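Local coordinates for AvtR (Acidianus filamentous virus 6, PDB 4HV0), which probably binds DNA through a ribbon-helix-helix fold and regulates transcription for a virus that infects hyperthermophilic archaea, at residues T22-K30 and Y63-K71. Numbering follows the deposited sequence.
Sequences TSVPAVIRK and YRINCKLEK
Ile28, on helix 24-36, packs against Ile65 and Cys67, at the end of strand 60-65 and just beyond it. Its CB lies 4.2 Å from Cys67 SG, and CG2, set opposite the backbone N, comes closer to that sulfur at 3.5 Å. The other branch, CG1, runs beside the backbone N (chi1 -71°) and, with an extended chi2, delivers CD1 tip to tip against Ile65, 3.6 Å from the CD1 there and equally near its CG2. Ile65 CD1 also meets Val24 CG1 at 3.8 Å, the two side chains crossing at about a right angle. Strand 3-6 and the helices 7-19 and 24-36 follow the order of the CopG-type ribbon-helix-helix motif; the antiparallel partner of strand 3-6 is strand 60-65 of the same chain, Ile65 pairing with Val3 through the backbone. The axis of helix 24-30 crosses that of strand 63-65 at -72°, and Leu13 of helix 7-19 touches both Val24 and Ile28. Past the strand, Asn66 centres an inverse gamma turn, and its backbone O lies 4.0 Å from Pro25 CG. Farther along, the side chains of Arg29 and Leu69 run alongside in opposite senses, Arg29 CG 3.7 Å from Leu69 CD2. The arginine chain bends at chi3 (-64°), and Pro25 O lies above one face of the guanidinium, near its rim; the weak bond from Arg29 NH1 to Lys68 O is doubtful, the place of that oxygen being less sure.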
ATOM      1  N   THR A  22     -11.631  -2.879  -8.833  1.00 93.87           N
ATOM      2  CA  THR A  22     -10.483  -1.968  -8.975  1.00 91.72           C
ATOM      3  C   THR A  22      -9.163  -2.697  -8.898  1.00 91.58           C
ATOM      4  O   THR A  22      -9.110  -3.887  -8.603  1.00 94.54           O
ATOM      5  CB  THR A  22     -10.468  -0.919  -7.845  1.00 88.40           C
ATOM      6  OG1 THR A  22     -10.879  -1.560  -6.626  1.00 91.15           O
ATOM      7  CG2 THR A  22     -11.380   0.279  -8.182  1.00 84.41           C
ATOM      8  N   SER A  23      -8.090  -1.957  -9.133  1.00 87.95           N
ATOM      9  CA  SER A  23      -6.745  -2.498  -9.012  1.00 88.41           C
ATOM     10  C   SER A  23      -6.205  -2.476  -7.570  1.00 86.96           C
ATOM     11  O   SER A  23      -6.801  -1.871  -6.688  1.00 86.41           O
ATOM     12  CB  SER A  23      -5.832  -1.705  -9.920  1.00 85.68           C
ATOM     13  OG  SER A  23      -5.835  -0.357  -9.511  1.00 95.27           O
ATOM     14  N   VAL A  24      -5.072  -3.146  -7.350  1.00 78.72           N
ATOM     15  CA  VAL A  24      -4.382  -3.132  -6.065  1.00 71.07           C
ATOM     16  C   VAL A  24      -3.853  -1.724  -5.734  1.00 70.59           C
ATOM     17  O   VAL A  24      -3.966  -1.283  -4.586  1.00 71.42           O
ATOM     18  CB  VAL A  24      -3.283  -4.220  -6.016  1.00 68.19           C
ATOM     19  CG1 VAL A  24      -2.371  -4.081  -4.802  1.00 56.71           C
ATOM     20  CG2 VAL A  24      -3.948  -5.588  -5.954  1.00 67.81           C
ATOM     21  N   PRO A  25      -3.321  -0.989  -6.723  1.00 64.42           N
ATOM     22  CA  PRO A  25      -2.964   0.400  -6.425  1.00 66.75           C
ATOM     23  C   PRO A  25      -4.133   1.326  -6.058  1.00 71.40           C
ATOM     24  O   PRO A  25      -3.941   2.285  -5.313  1.00 79.10           O
ATOM     25  CB  PRO A  25      -2.312   0.877  -7.722  1.00 66.65           C
ATOM     26  CG  PRO A  25      -1.741  -0.346  -8.317  1.00 65.70           C
ATOM     27  CD  PRO A  25      -2.760  -1.411  -8.012  1.00 69.09           C
ATOM     28  N   ALA A  26      -5.315   1.074  -6.596  1.00 69.78           N
ATOM     29  CA  ALA A  26      -6.486   1.872  -6.223  1.00 72.58           C
ATOM     30  C   ALA A  26      -6.806   1.659  -4.748  1.00 63.64           C
ATOM     31  O   ALA A  26      -7.145   2.590  -4.013  1.00 72.39           O
ATOM     32  CB  ALA A  26      -7.691   1.524  -7.105  1.00 71.42           C
ATOM     33  N   VAL A  27      -6.689   0.426  -4.308  1.00 56.69           N
ATOM     34  CA  VAL A  27      -6.956   0.081  -2.916  1.00 60.44           C
ATOM     35  C   VAL A  27      -5.905   0.787  -1.992  1.00 65.13           C
ATOM     36  O   VAL A  27      -6.271   1.448  -1.016  1.00 69.05           O
ATOM     37  CB  VAL A  27      -6.994  -1.471  -2.797  1.00 56.71           C
ATOM     38  CG1 VAL A  27      -7.094  -1.965  -1.364  1.00 52.32           C
ATOM     39  CG2 VAL A  27      -8.142  -2.021  -3.616  1.00 55.75           C
ATOM     40  N   ILE A  28      -4.618   0.694  -2.329  1.00 60.52           N
ATOM     41  CA  ILE A  28      -3.582   1.400  -1.562  1.00 60.50           C
ATOM     42  C   ILE A  28      -3.865   2.894  -1.514  1.00 63.91           C
ATOM     43  O   ILE A  28      -3.857   3.467  -0.427  1.00 68.46           O
ATOM     44  CB  ILE A  28      -2.182   1.184  -2.149  1.00 56.83           C
ATOM     45  CG1 ILE A  28      -1.725  -0.236  -1.891  1.00 52.95           C
ATOM     46  CG2 ILE A  28      -1.169   2.177  -1.611  1.00 56.00           C
ATOM     47  CD1 ILE A  28      -0.558  -0.580  -2.795  1.00 58.37           C
ATOM     48  N   ARG A  29      -4.164   3.519  -2.663  1.00 66.77           N
ATOM     49  CA  ARG A  29      -4.549   4.936  -2.687  1.00 62.65           C
ATOM     50  C   ARG A  29      -5.737   5.247  -1.794  1.00 65.19           C
ATOM     51  O   ARG A  29      -5.710   6.238  -1.070  1.00 78.05           O
ATOM     52  CB  ARG A  29      -4.813   5.462  -4.074  1.00 64.55           C
ATOM     53  CG  ARG A  29      -3.535   5.835  -4.787  1.00 75.39           C
ATOM     54  CD  ARG A  29      -3.790   6.763  -5.967  1.00 88.62           C
ATOM     55  NE  ARG A  29      -4.579   6.100  -6.996  1.00103.94           N
ATOM     56  CZ  ARG A  29      -4.100   5.219  -7.880  1.00112.16           C
ATOM     57  NH1 ARG A  29      -2.810   4.873  -7.889  1.00117.36           N
ATOM     58  NH2 ARG A  29      -4.929   4.670  -8.764  1.00120.12           N
ATOM     59  N   LYS A  30      -6.736   4.378  -1.758  1.00 64.44           N
ATOM     60  CA  LYS A  30      -7.887   4.623  -0.897  1.00 66.29           C
ATOM     61  C   LYS A  30      -7.489   4.569   0.581  1.00 65.59           C
ATOM     62  O   LYS A  30      -7.878   5.447   1.360  1.00 65.64           O
ATOM     63  CB  LYS A  30      -9.028   3.653  -1.221  1.00 76.04           C
ATOM     64  CG  LYS A  30     -10.336   3.938  -0.486  1.00 91.54           C
ATOM     65  CD  LYS A  30     -11.551   3.484  -1.296  1.00101.04           C
ATOM     66  CE  LYS A  30     -12.827   3.365  -0.459  1.00106.98           C
ATOM     67  NZ  LYS A  30     -13.096   2.000   0.078  1.00111.42           N
ATOM     68  N   TYR A  63       6.248  -8.256  -2.934  1.00 68.54           N
ATOM     69  CA  TYR A  63       5.651  -7.648  -4.122  1.00 64.85           C
ATOM     70  C   TYR A  63       6.024  -6.183  -4.229  1.00 65.44           C
ATOM     71  O   TYR A  63       5.985  -5.461  -3.264  1.00 63.61           O
ATOM     72  CB  TYR A  63       4.143  -7.849  -4.110  1.00 70.03           C
ATOM     73  CG  TYR A  63       3.736  -9.299  -4.288  1.00 77.18           C
ATOM     74  CD1 TYR A  63       3.283  -9.782  -5.522  1.00 78.30           C
ATOM     75  CD2 TYR A  63       3.813 -10.191  -3.221  1.00 77.71           C
ATOM     76  CE1 TYR A  63       2.912 -11.112  -5.671  1.00 79.07           C
ATOM     77  CE2 TYR A  63       3.444 -11.516  -3.360  1.00 79.00           C
ATOM     78  CZ  TYR A  63       2.997 -11.975  -4.582  1.00 81.44           C
ATOM     79  OH  TYR A  63       2.627 -13.301  -4.706  1.00 92.95           O
ATOM     80  N   ARG A  64       6.411  -5.763  -5.425  1.00 72.42           N
ATOM     81  CA  ARG A  64       6.711  -4.368  -5.724  1.00 77.44           C
ATOM     82  C   ARG A  64       5.479  -3.756  -6.405  1.00 83.21           C
ATOM     83  O   ARG A  64       5.079  -4.204  -7.472  1.00 89.06           O
ATOM     84  CB  ARG A  64       7.915  -4.268  -6.655  1.00 87.91           C
ATOM     85  CG  ARG A  64       9.242  -4.648  -6.028  1.00101.41           C
ATOM     86  CD  ARG A  64      10.380  -3.818  -6.598  1.00123.42           C
ATOM     87  NE  ARG A  64      11.642  -4.112  -5.916  1.00140.29           N
ATOM     88  CZ  ARG A  64      11.966  -3.706  -4.683  1.00155.23           C
ATOM     89  NH1 ARG A  64      11.125  -2.977  -3.950  1.00159.07           N
ATOM     90  NH2 ARG A  64      13.149  -4.033  -4.171  1.00161.11           N
ATOM     91  N   ILE A  65       4.872  -2.746  -5.792  1.00 87.96           N
ATOM     92  CA  ILE A  65       3.629  -2.163  -6.306  1.00 83.77           C
ATOM     93  C   ILE A  65       3.840  -0.745  -6.811  1.00 89.45           C
ATOM     94  O   ILE A  65       4.345   0.115  -6.088  1.00 82.17           O
ATOM     95  CB  ILE A  65       2.536  -2.132  -5.233  1.00 82.93           C
ATOM     96  CG1 ILE A  65       2.105  -3.538  -4.837  1.00 81.89           C
ATOM     97  CG2 ILE A  65       1.300  -1.424  -5.767  1.00 72.93           C
ATOM     98  CD1 ILE A  65       1.177  -3.570  -3.646  1.00 83.06           C
ATOM     99  N   ASN A  66       3.419  -0.502  -8.053  1.00109.07           N
ATOM    100  CA  ASN A  66       3.506   0.823  -8.664  1.00113.11           C
ATOM    101  C   ASN A  66       2.393   1.729  -8.162  1.00114.35           C
ATOM    102  O   ASN A  66       1.423   2.008  -8.860  1.00119.53           O
ATOM    103  CB  ASN A  66       3.497   0.742 -10.200  1.00117.34           C
ATOM    104  CG  ASN A  66       4.829   1.146 -10.815  1.00115.36           C
ATOM    105  OD1 ASN A  66       5.774   1.495 -10.112  1.00119.52           O
ATOM    106  ND2 ASN A  66       4.904   1.106 -12.134  1.00117.29           N
ATOM    107  N   CYS A  67       2.523   2.157  -6.919  1.00115.96           N
ATOM    108  CA  CYS A  67       1.610   3.134  -6.397  1.00104.95           C
ATOM    109  C   CYS A  67       2.173   4.482  -6.778  1.00106.79           C
ATOM    110  O   CYS A  67       3.318   4.789  -6.437  1.00110.14           O
ATOM    111  CB  CYS A  67       1.478   3.014  -4.893  1.00102.66           C
ATOM    112  SG  CYS A  67       0.067   3.958  -4.333  1.00104.20           S
ATOM    113  N   LYS A  68       1.389   5.239  -7.547  1.00105.22           N
ATOM    114  CA  LYS A  68       1.700   6.607  -7.938  1.00 98.17           C
ATOM    115  C   LYS A  68       0.626   7.547  -7.378  1.00 93.09           C
ATOM    116  O   LYS A  68      -0.546   7.374  -7.670  1.00 90.78           O
ATOM    117  CB  LYS A  68       1.711   6.739  -9.463  1.00102.43           C
ATOM    118  CG  LYS A  68       2.704   5.847 -10.170  1.00106.66           C
ATOM    119  CD  LYS A  68       2.935   6.283 -11.611  1.00102.15           C
ATOM    120  CE  LYS A  68       3.921   5.369 -12.313  1.00105.22           C
ATOM    121  NZ  LYS A  68       4.085   5.736 -13.746  1.00108.94           N
ATOM    122  N   LEU A  69       1.058   8.503  -6.561  1.00 74.68           N
ATOM    123  CA  LEU A  69       0.272   9.597  -6.001  1.00 74.19           C
ATOM    124  C   LEU A  69       0.828  10.911  -6.545  1.00 71.76           C
ATOM    125  O   LEU A  69       1.927  10.948  -7.086  1.00 69.49           O
ATOM    126  CB  LEU A  69       0.453   9.607  -4.476  1.00 76.10           C
ATOM    127  CG  LEU A  69      -0.232   8.600  -3.549  1.00 71.05           C
ATOM    128  CD1 LEU A  69       0.341   8.716  -2.144  1.00 68.57           C
ATOM    129  CD2 LEU A  69      -1.733   8.836  -3.500  1.00 66.99           C
ATOM    130  N   GLU A  70       0.064  11.997  -6.409  1.00 75.09           N
ATOM    131  CA  GLU A  70       0.586  13.338  -6.696  1.00 72.56           C
ATOM    132  C   GLU A  70       1.866  13.508  -5.906  1.00 73.38           C
ATOM    133  O   GLU A  70       1.939  13.059  -4.773  1.00 93.95           O
ATOM    134  CB  GLU A  70      -0.411  14.421  -6.265  1.00 70.86           C
ATOM    135  CG  GLU A  70      -1.747  14.409  -6.978  1.00 65.29           C
ATOM    136  CD  GLU A  70      -2.724  15.422  -6.417  1.00 71.89           C
ATOM    137  OE1 GLU A  70      -2.375  16.289  -5.585  1.00 88.92           O
ATOM    138  OE2 GLU A  70      -3.885  15.344  -6.807  1.00 77.55           O
ATOM    139  N   LYS A  71       2.854  14.180  -6.472  1.00 73.00           N
ATOM    140  CA  LYS A  71       4.146  14.316  -5.816  1.00 76.81           C
ATOM    141  C   LYS A  71       4.014  14.875  -4.392  1.00 68.84           C
ATOM    142  O   LYS A  71       4.702  14.411  -3.496  1.00 73.60           O
ATOM    143  CB  LYS A  71       5.121  15.160  -6.673  1.00 85.33           C
ATOM    144  CG  LYS A  71       5.631  14.415  -7.911  1.00101.91           C
ATOM    145  CD  LYS A  71       6.493  15.274  -8.851  1.00107.21           C
ATOM    146  CE  LYS A  71       7.031  14.471 -10.050  1.00108.43           C
ATOM    147  NZ  LYS A  71       8.440  14.754 -10.468  1.00103.12           N
TER